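Local structure of deoxyribodipyrimidine photo-lyase (Oryza sativa Japonica Group, 3UMV) at residues 376-388 with 475-487. The protein uses near-UV and visible light and an FAD cofactor to split cyclobutane pyrimidine dimers in ultraviolet-damaged DNA back into separate pyrimidines. Sequence-based numbering, arbitrary orientation.
Sequences PLWNASQLEMVHH and YISYVKRLAGQSK. With URE (urea), chain J.
Y475 is the knob of this helix pair: its side chain sits in a hole formed by L377, A380, S381 and E384. CE1 of the ring lies 3.7 Å from CB of A380. That CB and CD1 of L377 come from opposite sides of the ring plane, both obliquely, the L377 side chain crossing Y475 at about a right angle. With CG anti to the backbone N (chi1 177°), the ring carries its hydroxyl to E384. Apolar packing continues through V479, whose CG1 methyl lies 3.6 Å from CB of L383, and through I476, whose CD1 meets CB of P376.

Two direct hydrogen bonds join the helices. Y475 OH donates to OE2 of E384 at 2.6 Å, arriving from above the carboxylate, 53° out of its plane. The same oxygen accepts from the backbone N of H392, so at least two donors hold it. The other oxygen, OE1, lies 3.6 Å from CE1 of Y478, at the ring's edge, and 3.0 Å from the urea O. A phenylalanine in place of Y475 would probably keep the ring in its hole but leave the E384 carboxylate without the anchor that the hydroxyl provides, freer to turn. Toward the C-terminal ends, ND1 of H387 and OG of S486 share the second bond, 3.0 Å long; NE2 binds a water.

CA of A483 makes a CH-pi contact over one H387 imidazole face, and V386 CG1 covers the opposite one.

The axes approach to 9.1 Å and run broadly parallel at 33°. This is a helix pair with a single knob-into-hole contact, at Y475, in the helical FAD-binding region of a photolyase: helix 376-388 also carries W378, predicted to relay electrons and meeting W399 and W406 on its other side, and helix 472-489 packs behind it.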
loop_
_atom_site.group_PDB
_atom_site.type_symbol
_atom_site.label_atom_id
_atom_site.label_comp_id
_atom_site.label_asym_id
_atom_site.label_seq_id
_atom_site.Cartn_x
_atom_site.Cartn_y
_atom_site.Cartn_z
ATOM N N PRO A 376 -14.566 11.096 23.208
ATOM C CA PRO A 376 -13.127 11.239 23.424
ATOM C C PRO A 376 -12.322 10.068 22.866
ATOM O O PRO A 376 -11.159 10.256 22.544
ATOM C CB PRO A 376 -13.001 11.293 24.949
ATOM C CG PRO A 376 -14.195 10.574 25.440
ATOM C CD PRO A 376 -15.295 10.894 24.473
ATOM N N LEU A 377 -12.937 8.896 22.773
ATOM C CA LEU A 377 -12.295 7.739 22.164
ATOM C C LEU A 377 -12.093 7.988 20.657
ATOM O O LEU A 377 -11.014 7.749 20.125
ATOM C CB LEU A 377 -13.106 6.474 22.414
ATOM C CG LEU A 377 -12.533 5.215 21.751
ATOM C CD1 LEU A 377 -11.071 4.974 22.170
ATOM C CD2 LEU A 377 -13.396 4.011 22.076
ATOM N N TRP A 378 -13.116 8.518 19.993
ATOM C CA TRP A 378 -12.999 8.829 18.573
ATOM C C TRP A 378 -11.967 9.926 18.359
ATOM O O TRP A 378 -11.093 9.815 17.502
ATOM C CB TRP A 378 -14.346 9.236 17.976
ATOM C CG TRP A 378 -14.246 9.277 16.480
ATOM C CD1 TRP A 378 -14.510 8.243 15.622
ATOM C CD2 TRP A 378 -13.765 10.365 15.671
ATOM N NE1 TRP A 378 -14.253 8.627 14.332
ATOM C CE2 TRP A 378 -13.804 9.927 14.324
ATOM C CE3 TRP A 378 -13.330 11.674 15.948
ATOM C CZ2 TRP A 378 -13.397 10.737 13.257
ATOM C CZ3 TRP A 378 -12.945 12.485 14.887
ATOM C CH2 TRP A 378 -12.988 12.011 13.554
ATOM N N ASN A 379 -12.057 10.985 19.160
ATOM C CA ASN A 379 -11.079 12.051 19.065
ATOM C C ASN A 379 -9.653 11.533 19.177
ATOM O O ASN A 379 -8.779 11.986 18.440
ATOM C CB ASN A 379 -11.314 13.111 20.153
ATOM C CG ASN A 379 -12.593 13.899 19.960
ATOM O OD1 ASN A 379 -13.057 14.558 20.896
ATOM N ND2 ASN A 379 -13.172 13.847 18.767
ATOM N N ALA A 380 -9.420 10.598 20.102
ATOM C CA ALA A 380 -8.094 10.015 20.303
ATOM C C ALA A 380 -7.618 9.281 19.052
ATOM O O ALA A 380 -6.469 9.407 18.659
ATOM C CB ALA A 380 -8.087 9.063 21.547
ATOM N N SER A 381 -8.512 8.523 18.428
ATOM C CA SER A 381 -8.146 7.777 17.230
ATOM C C SER A 381 -7.792 8.734 16.095
ATOM O O SER A 381 -6.809 8.532 15.389
ATOM C CB SER A 381 -9.247 6.792 16.821
ATOM O OG SER A 381 -10.410 7.436 16.335
ATOM N N GLN A 382 -8.566 9.809 15.956
ATOM C CA GLN A 382 -8.253 10.817 14.950
ATOM C C GLN A 382 -6.906 11.495 15.201
ATOM O O GLN A 382 -6.127 11.692 14.269
ATOM C CB GLN A 382 -9.393 11.842 14.849
ATOM C CG GLN A 382 -9.095 13.018 13.947
ATOM C CD GLN A 382 -9.045 12.654 12.472
ATOM O OE1 GLN A 382 -9.587 11.632 12.047
ATOM N NE2 GLN A 382 -8.396 13.497 11.683
ATOM N N LEU A 383 -6.613 11.825 16.462
ATOM C CA LEU A 383 -5.349 12.475 16.791
ATOM C C LEU A 383 -4.155 11.546 16.626
ATOM O O LEU A 383 -3.055 12.003 16.297
ATOM C CB LEU A 383 -5.380 13.026 18.218
ATOM C CG LEU A 383 -6.348 14.200 18.391
ATOM C CD1 LEU A 383 -6.603 14.487 19.861
ATOM C CD2 LEU A 383 -5.846 15.453 17.668
ATOM N N GLU A 384 -4.360 10.251 16.860
ATOM C CA GLU A 384 -3.279 9.294 16.678
ATOM C C GLU A 384 -2.880 9.330 15.209
ATOM O O GLU A 384 -1.706 9.446 14.888
ATOM C CB GLU A 384 -3.668 7.882 17.119
ATOM C CG GLU A 384 -2.481 6.896 17.090
ATOM C CD GLU A 384 -2.849 5.477 17.493
ATOM O OE1 GLU A 384 -1.972 4.787 18.049
ATOM O OE2 GLU A 384 -3.992 5.035 17.252
ATOM N N MET A 385 -3.866 9.270 14.321
ATOM C CA MET A 385 -3.598 9.369 12.889
ATOM C C MET A 385 -2.929 10.707 12.523
ATOM O O MET A 385 -1.923 10.743 11.814
ATOM C CB MET A 385 -4.894 9.167 12.097
ATOM C CG MET A 385 -4.698 9.178 10.597
ATOM S SD MET A 385 -6.236 8.957 9.674
ATOM C CE MET A 385 -7.238 10.276 10.365
ATOM N N VAL A 386 -3.475 11.811 13.025
ATOM C CA VAL A 386 -2.954 13.128 12.684
ATOM C C VAL A 386 -1.501 13.308 13.116
ATOM O O VAL A 386 -0.680 13.743 12.330
ATOM C CB VAL A 386 -3.814 14.268 13.289
ATOM C CG1 VAL A 386 -3.109 15.617 13.148
ATOM C CG2 VAL A 386 -5.199 14.309 12.637
ATOM N N HIS A 387 -1.185 12.970 14.364
ATOM C CA HIS A 387 0.145 13.280 14.905
ATOM C C HIS A 387 1.173 12.151 14.798
ATOM O O HIS A 387 2.369 12.407 14.651
ATOM C CB HIS A 387 0.030 13.770 16.345
ATOM C CG HIS A 387 -0.758 15.030 16.475
ATOM N ND1 HIS A 387 -0.245 16.263 16.135
ATOM C CD2 HIS A 387 -2.033 15.249 16.872
ATOM C CE1 HIS A 387 -1.166 17.189 16.334
ATOM N NE2 HIS A 387 -2.257 16.601 16.787
ATOM N N HIS A 388 0.710 10.913 14.875
ATOM C CA HIS A 388 1.598 9.759 14.774
ATOM C C HIS A 388 1.698 9.247 13.328
ATOM O O HIS A 388 2.730 8.723 12.933
ATOM C CB HIS A 388 1.116 8.651 15.721
ATOM C CG HIS A 388 2.032 7.470 15.822
ATOM N ND1 HIS A 388 1.650 6.202 15.439
ATOM C CD2 HIS A 388 3.293 7.353 16.301
ATOM C CE1 HIS A 388 2.645 5.361 15.656
ATOM N NE2 HIS A 388 3.651 6.034 16.182
ATOM N N TYR A 475 -5.767 4.349 26.414
ATOM C CA TYR A 475 -5.531 4.724 25.025
ATOM C C TYR A 475 -5.662 6.223 24.856
ATOM O O TYR A 475 -4.845 6.864 24.207
ATOM C CB TYR A 475 -6.510 4.011 24.095
ATOM C CG TYR A 475 -6.379 4.406 22.641
ATOM C CD1 TYR A 475 -7.364 5.164 22.019
ATOM C CD2 TYR A 475 -5.284 4.008 21.883
ATOM C CE1 TYR A 475 -7.267 5.512 20.694
ATOM C CE2 TYR A 475 -5.175 4.356 20.551
ATOM C CZ TYR A 475 -6.173 5.115 19.962
ATOM O OH TYR A 475 -6.111 5.473 18.648
ATOM N N ILE A 476 -6.703 6.781 25.452
ATOM C CA ILE A 476 -6.918 8.214 25.387
ATOM C C ILE A 476 -5.736 8.998 25.960
ATOM O O ILE A 476 -5.258 9.936 25.318
ATOM C CB ILE A 476 -8.232 8.606 26.060
ATOM C CG1 ILE A 476 -9.402 8.094 25.216
ATOM C CG2 ILE A 476 -8.319 10.116 26.220
ATOM C CD1 ILE A 476 -10.720 8.111 25.948
ATOM N N SER A 477 -5.253 8.586 27.138
ATOM C CA SER A 477 -4.082 9.192 27.780
ATOM C C SER A 477 -2.830 9.109 26.921
ATOM O O SER A 477 -2.078 10.080 26.811
ATOM C CB SER A 477 -3.793 8.515 29.127
ATOM O OG SER A 477 -4.845 8.737 30.039
ATOM N N TYR A 478 -2.602 7.926 26.352
ATOM C CA TYR A 478 -1.486 7.667 25.448
ATOM C C TYR A 478 -1.499 8.582 24.222
ATOM O O TYR A 478 -0.469 9.123 23.832
ATOM C CB TYR A 478 -1.508 6.198 25.027
ATOM C CG TYR A 478 -0.770 5.888 23.750
ATOM C CD1 TYR A 478 -1.452 5.768 22.546
ATOM C CD2 TYR A 478 0.601 5.709 23.751
ATOM C CE1 TYR A 478 -0.777 5.479 21.372
ATOM C CE2 TYR A 478 1.284 5.425 22.596
ATOM C CZ TYR A 478 0.599 5.312 21.410
ATOM O OH TYR A 478 1.301 5.023 20.265
ATOM N N VAL A 479 -2.663 8.769 23.614
ATOM C CA VAL A 479 -2.735 9.682 22.477
ATOM C C VAL A 479 -2.527 11.141 22.900
ATOM O O VAL A 479 -1.835 11.898 22.216
ATOM C CB VAL A 479 -4.038 9.552 21.684
ATOM C CG1 VAL A 479 -4.060 10.571 20.557
ATOM C CG2 VAL A 479 -4.184 8.142 21.103
ATOM N N LYS A 480 -3.122 11.532 24.022
ATOM C CA LYS A 480 -2.917 12.879 24.556
ATOM C C LYS A 480 -1.422 13.186 24.667
ATOM O O LYS A 480 -0.965 14.247 24.251
ATOM C CB LYS A 480 -3.594 13.029 25.920
ATOM C CG LYS A 480 -3.619 14.459 26.448
ATOM C CD LYS A 480 -3.473 14.495 27.964
ATOM C CE LYS A 480 -4.510 13.617 28.655
ATOM N NZ LYS A 480 -4.310 13.569 30.137
ATOM N N ARG A 481 -0.659 12.248 25.218
ATOM C CA ARG A 481 0.781 12.438 25.356
ATOM C C ARG A 481 1.488 12.528 24.004
ATOM O O ARG A 481 2.416 13.319 23.835
ATOM C CB ARG A 481 1.394 11.333 26.218
ATOM C CG ARG A 481 0.815 11.273 27.618
ATOM C CD ARG A 481 1.671 10.432 28.542
ATOM N NE ARG A 481 1.787 9.052 28.087
ATOM C CZ ARG A 481 0.922 8.091 28.390
ATOM N NH1 ARG A 481 1.112 6.860 27.934
ATOM N NH2 ARG A 481 -0.131 8.360 29.149
ATOM N N LEU A 482 1.047 11.721 23.043
ATOM C CA LEU A 482 1.608 11.761 21.691
ATOM C C LEU A 482 1.334 13.104 21.015
ATOM O O LEU A 482 2.242 13.733 20.466
ATOM C CB LEU A 482 1.035 10.633 20.828
ATOM C CG LEU A 482 1.911 9.392 20.654
ATOM C CD1 LEU A 482 1.240 8.383 19.737
ATOM C CD2 LEU A 482 3.284 9.775 20.114
ATOM N N ALA A 483 0.078 13.536 21.053
ATOM C CA ALA A 483 -0.311 14.811 20.460
ATOM C C ALA A 483 0.480 15.962 21.081
ATOM O O ALA A 483 0.984 16.837 20.376
ATOM C CB ALA A 483 -1.808 15.039 20.620
ATOM N N GLY A 484 0.597 15.955 22.404
ATOM C CA GLY A 484 1.338 16.991 23.095
ATOM C C GLY A 484 2.750 17.129 22.558
ATOM O O GLY A 484 3.179 18.219 22.182
ATOM N N GLN A 485 3.472 16.014 22.515
ATOM C CA GLN A 485 4.835 16.015 22.004
ATOM C C GLN A 485 4.872 16.483 20.553
ATOM O O GLN A 485 5.762 17.237 20.154
ATOM C CB GLN A 485 5.449 14.622 22.118
ATOM C CG GLN A 485 5.574 14.123 23.544
ATOM C CD GLN A 485 6.080 12.698 23.612
ATOM O OE1 GLN A 485 6.324 12.163 24.695
ATOM N NE2 GLN A 485 6.239 12.071 22.451
ATOM N N SER A 486 3.897 16.037 19.767
ATOM C CA SER A 486 3.851 16.385 18.354
ATOM C C SER A 486 3.593 17.875 18.131
ATOM O O SER A 486 4.215 18.497 17.268
ATOM C CB SER A 486 2.795 15.552 17.632
ATOM O OG SER A 486 2.756 15.885 16.261
ATOM N N LYS A 487 2.677 18.443 18.908
ATOM C CA LYS A 487 2.360 19.865 18.804
ATOM C C LYS A 487 3.552 20.721 19.226
ATOM O O LYS A 487 3.825 21.755 18.620
ATOM C CB LYS A 487 1.118 20.212 19.633
ATOM C CG LYS A 487 -0.153 19.516 19.158
ATOM C CD LYS A 487 -1.318 19.743 20.110
ATOM C CE LYS A 487 -1.843 21.166 20.017
ATOM N NZ LYS A 487 -2.422 21.460 18.671
HETATM C C URE J . -0.089 1.875 16.179
HETATM O O URE J . -0.820 2.860 16.074
HETATM N N1 URE J . -0.016 1.213 17.313
HETATM N N2 URE J . 0.742 1.583 15.211
HETATM O O HOH W 1 -3.809 18.575 17.710
HETATM O O HOH W 2 3.388 15.106 13.777
#